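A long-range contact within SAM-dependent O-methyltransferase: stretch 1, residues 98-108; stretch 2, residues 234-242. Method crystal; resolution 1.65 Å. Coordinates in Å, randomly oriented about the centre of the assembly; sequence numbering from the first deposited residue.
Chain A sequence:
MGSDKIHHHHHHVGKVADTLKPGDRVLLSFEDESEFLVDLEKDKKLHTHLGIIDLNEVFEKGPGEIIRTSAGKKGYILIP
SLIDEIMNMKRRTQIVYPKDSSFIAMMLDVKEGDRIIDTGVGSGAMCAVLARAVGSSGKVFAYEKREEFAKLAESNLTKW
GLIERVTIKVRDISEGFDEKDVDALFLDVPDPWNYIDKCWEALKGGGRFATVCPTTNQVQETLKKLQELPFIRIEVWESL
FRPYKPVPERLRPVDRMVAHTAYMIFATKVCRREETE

Stretch 1 (98-108) PKDSSFIAMML
Stretch 2, residues 234-242: IEVWESLFR

Residues 98-107 form a helix that lies across an extended strand, residues 234-242, with the two axes 9.6 Å apart at closest approach and their N-to-C directions at 136°. The register therefore runs backwards: the CA atoms of Lys 99 and Phe 241 are 7.6 Å apart, those of Asp 100 and Ser 239 7.7 Å, and those of Met 107 and Glu 235 10.5 Å, so the elements diverge toward the C-terminal end of the helix. Helical phi/psi values are near -60/-40 (Asp 100 -90/-50), strand values near -130/145 from Glu 235 to Ser 239. Strand alternation directs the CA-to-CB bonds of Glu 235, Trp 237, Ser 239 and Phe 241 toward the helix, whereas those of Glu 238 and Leu 240 point away; Leu 240 is modelled only to CB. The contact buries 298 Å² in total.

Its polar centre is the ammonium group of Lys 99 (chi1 to chi4 p, t, t, p). NZ of Lys 99 donates to OG of Ser 239 at 2.7 Å and to O of Ser 239 at 2.9 Å, and forms a salt bridge with OD1 of Asp 100, also at 2.9 Å. The m rotamer of Asp 100 brings its carboxylate nearer the strand than its sideways CA-to-CB bond would suggest. Two waters extend the network. Water 1 accepts from OG of Ser 239 (2.6 Å) and donates to O of Lys 99 (2.8 Å) and OD1 of Asp 100 (2.7 Å); water 2 accepts from N of Ser 239 (3.1 Å) and donates to OD1 of Asp 100 (3.0 Å). Ser 239, in the p rotamer, suits this buried site because its small hydroxyl both accepts from lysine and donates to water. NZ of Lys 99 and OD2 of Asp 100 also have partners elsewhere in the structure.

The aliphatic part of Lys 99 packs on Phe 241 (chi1 m, chi2 64°): CB of Lys 99 sits 3.8 Å from the Phe 241 ring centroid, over its face, and CD of Lys 99 is 3.5 Å from CD1 of Phe 241.

Farther along, Phe 103 (chi1 t, chi2 72°) turns its edge to the face of Trp 237 (chi1 m, chi2 93°), with the phenyl and five-membered ring centroids 5.7 Å apart and the planes at 72°. Met 107, m at all three chi angles, brings CE to 4.0 Å from CD1 of Trp 237. Within the strand, NE1 of Trp 237 donates to OE1 of Glu 235 at 2.8 Å, almost linearly at 175°.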

# COMPACT_ATOMS: atom_id res chain seq x y z
N PRO A 98 -1.07 8.50 15.85
CA PRO A 98 -0.55 7.31 16.53
C PRO A 98 0.18 6.27 15.69
O PRO A 98 1.18 5.72 16.15
CB PRO A 98 -1.82 6.66 17.09
CG PRO A 98 -2.66 7.84 17.43
CD PRO A 98 -2.47 8.79 16.26
N LYS A 99 -0.31 5.98 14.48
CA LYS A 99 0.40 5.03 13.61
C LYS A 99 1.84 5.50 13.37
O LYS A 99 2.76 4.70 13.23
CB LYS A 99 -0.31 4.86 12.25
CG LYS A 99 -0.24 6.05 11.28
CD LYS A 99 -0.68 5.64 9.88
CE LYS A 99 -0.33 6.60 8.83
NZ LYS A 99 1.05 6.56 8.37
N ASP A 100 2.04 6.81 13.36
CA ASP A 100 3.37 7.34 13.16
C ASP A 100 4.09 7.51 14.52
O ASP A 100 5.24 7.17 14.62
CB ASP A 100 3.34 8.67 12.42
CG ASP A 100 2.84 8.55 10.98
OD1 ASP A 100 3.01 7.48 10.30
OD2 ASP A 100 2.29 9.54 10.43
N SER A 101 3.45 8.15 15.49
CA SER A 101 4.13 8.46 16.75
C SER A 101 4.71 7.22 17.46
O SER A 101 5.83 7.28 17.95
CB SER A 101 3.22 9.28 17.69
OG SER A 101 2.06 8.57 17.99
N SER A 102 3.98 6.11 17.48
CA SER A 102 4.45 4.89 18.11
C SER A 102 5.75 4.39 17.45
O SER A 102 6.75 4.04 18.12
CB SER A 102 3.33 3.83 18.05
OG SER A 102 2.83 3.59 16.72
N PHE A 103 5.73 4.37 16.12
CA PHE A 103 6.86 3.94 15.34
C PHE A 103 8.06 4.88 15.55
O PHE A 103 9.21 4.42 15.76
CB PHE A 103 6.45 3.88 13.88
CG PHE A 103 7.58 3.51 12.94
CD1 PHE A 103 8.08 2.22 12.89
CD2 PHE A 103 8.09 4.46 12.07
CE1 PHE A 103 9.11 1.89 12.00
CE2 PHE A 103 9.07 4.14 11.18
CZ PHE A 103 9.58 2.85 11.14
N ILE A 104 7.80 6.18 15.51
CA ILE A 104 8.87 7.15 15.68
C ILE A 104 9.52 7.00 17.04
O ILE A 104 10.74 6.99 17.15
CB ILE A 104 8.33 8.55 15.50
CG1 ILE A 104 7.97 8.78 14.02
CG2 ILE A 104 9.33 9.55 16.01
CD1 ILE A 104 7.13 9.98 13.83
N ALA A 105 8.72 6.81 18.09
CA ALA A 105 9.27 6.68 19.45
C ALA A 105 10.15 5.40 19.57
O ALA A 105 11.20 5.41 20.20
CB ALA A 105 8.16 6.70 20.48
N MET A 106 9.76 4.31 18.91
CA MET A 106 10.56 3.12 18.93
C MET A 106 11.82 3.31 18.11
O MET A 106 12.88 2.86 18.52
CB MET A 106 9.79 1.90 18.48
CG MET A 106 10.52 0.59 18.87
SD MET A 106 9.55 -0.85 18.51
CE MET A 106 10.71 -2.21 19.02
N MET A 107 11.70 3.94 16.95
CA MET A 107 12.90 4.19 16.09
C MET A 107 13.94 5.08 16.80
O MET A 107 15.16 4.86 16.61
CB MET A 107 12.52 4.80 14.74
CG MET A 107 11.75 3.82 13.84
SD MET A 107 12.85 2.68 13.01
CE MET A 107 13.33 3.78 11.57
N LEU A 108 13.44 6.05 17.58
CA LEU A 108 14.27 6.92 18.45
C LEU A 108 14.80 6.22 19.72
O LEU A 108 15.62 6.80 20.47
CB LEU A 108 13.49 8.17 18.84
CG LEU A 108 13.20 9.18 17.74
CD1 LEU A 108 12.44 10.35 18.23
CD2 LEU A 108 14.50 9.66 17.05
N ILE A 234 20.81 7.55 7.65
CA ILE A 234 19.65 8.39 7.29
C ILE A 234 18.66 7.51 6.56
O ILE A 234 19.00 6.82 5.56
CB ILE A 234 20.08 9.59 6.39
CG1 ILE A 234 21.02 10.51 7.15
CG2 ILE A 234 18.84 10.40 5.95
CD1 ILE A 234 21.76 11.46 6.31
N GLU A 235 17.42 7.54 7.04
CA GLU A 235 16.33 6.76 6.46
C GLU A 235 15.05 7.58 6.34
O GLU A 235 14.83 8.50 7.11
CB GLU A 235 16.01 5.56 7.31
CG GLU A 235 17.19 4.60 7.51
CD GLU A 235 16.81 3.26 8.10
OE1 GLU A 235 15.66 3.06 8.59
OE2 GLU A 235 17.73 2.39 8.14
N VAL A 236 14.25 7.24 5.34
CA VAL A 236 12.97 7.90 5.11
C VAL A 236 11.90 6.80 4.97
O VAL A 236 12.06 5.89 4.15
CB VAL A 236 13.01 8.75 3.82
CG1 VAL A 236 11.64 9.34 3.51
CG2 VAL A 236 14.07 9.81 3.87
N TRP A 237 10.84 6.91 5.75
CA TRP A 237 9.77 5.90 5.82
C TRP A 237 8.40 6.55 5.63
O TRP A 237 8.16 7.69 6.07
CB TRP A 237 9.80 5.19 7.18
CG TRP A 237 10.93 4.27 7.31
CD1 TRP A 237 12.18 4.53 7.86
CD2 TRP A 237 10.97 2.90 6.89
NE1 TRP A 237 12.97 3.40 7.78
CE2 TRP A 237 12.25 2.39 7.20
CE3 TRP A 237 10.04 2.05 6.29
CZ2 TRP A 237 12.62 1.06 6.93
CZ3 TRP A 237 10.40 0.73 6.03
CH2 TRP A 237 11.68 0.26 6.32
N GLU A 238 7.50 5.81 5.01
CA GLU A 238 6.09 6.10 5.09
C GLU A 238 5.35 4.81 5.43
O GLU A 238 5.83 3.71 5.10
CB GLU A 238 5.54 6.70 3.79
CG GLU A 238 5.25 5.67 2.74
CD GLU A 238 4.74 6.28 1.42
OE1 GLU A 238 3.87 7.17 1.40
OE2 GLU A 238 5.20 5.78 0.41
N SER A 239 4.20 4.94 6.05
CA SER A 239 3.38 3.76 6.32
C SER A 239 1.95 3.98 5.85
O SER A 239 1.43 5.14 5.89
CB SER A 239 3.37 3.45 7.81
OG SER A 239 2.72 4.46 8.54
N LEU A 240 1.31 2.88 5.42
CA LEU A 240 -0.09 2.82 5.11
C LEU A 240 -0.69 1.79 6.03
O LEU A 240 -0.24 0.64 6.05
CB LEU A 240 -0.36 2.41 3.65
N PHE A 241 -1.70 2.19 6.78
CA PHE A 241 -2.44 1.30 7.66
C PHE A 241 -3.83 1.08 7.09
O PHE A 241 -4.52 2.03 6.73
CB PHE A 241 -2.54 1.87 9.06
CG PHE A 241 -1.35 1.63 9.90
CD1 PHE A 241 -0.12 2.19 9.57
CD2 PHE A 241 -1.43 0.83 11.02
CE1 PHE A 241 0.99 2.00 10.35
CE2 PHE A 241 -0.34 0.62 11.82
CZ PHE A 241 0.89 1.18 11.48
N ARG A 242 -4.22 -0.19 6.98
CA ARG A 242 -5.49 -0.54 6.36
C ARG A 242 -6.29 -1.36 7.34
O ARG A 242 -5.83 -2.42 7.76
CB ARG A 242 -5.25 -1.39 5.10
CG ARG A 242 -6.51 -1.70 4.40
CD ARG A 242 -6.37 -1.95 2.88
NE ARG A 242 -5.66 -3.19 2.67
CZ ARG A 242 -5.53 -3.80 1.51
NH1 ARG A 242 -6.08 -3.29 0.42
NH2 ARG A 242 -4.86 -4.93 1.44
O HOH W 1 4.03 4.98 10.73
O HOH W 2 3.69 7.69 7.39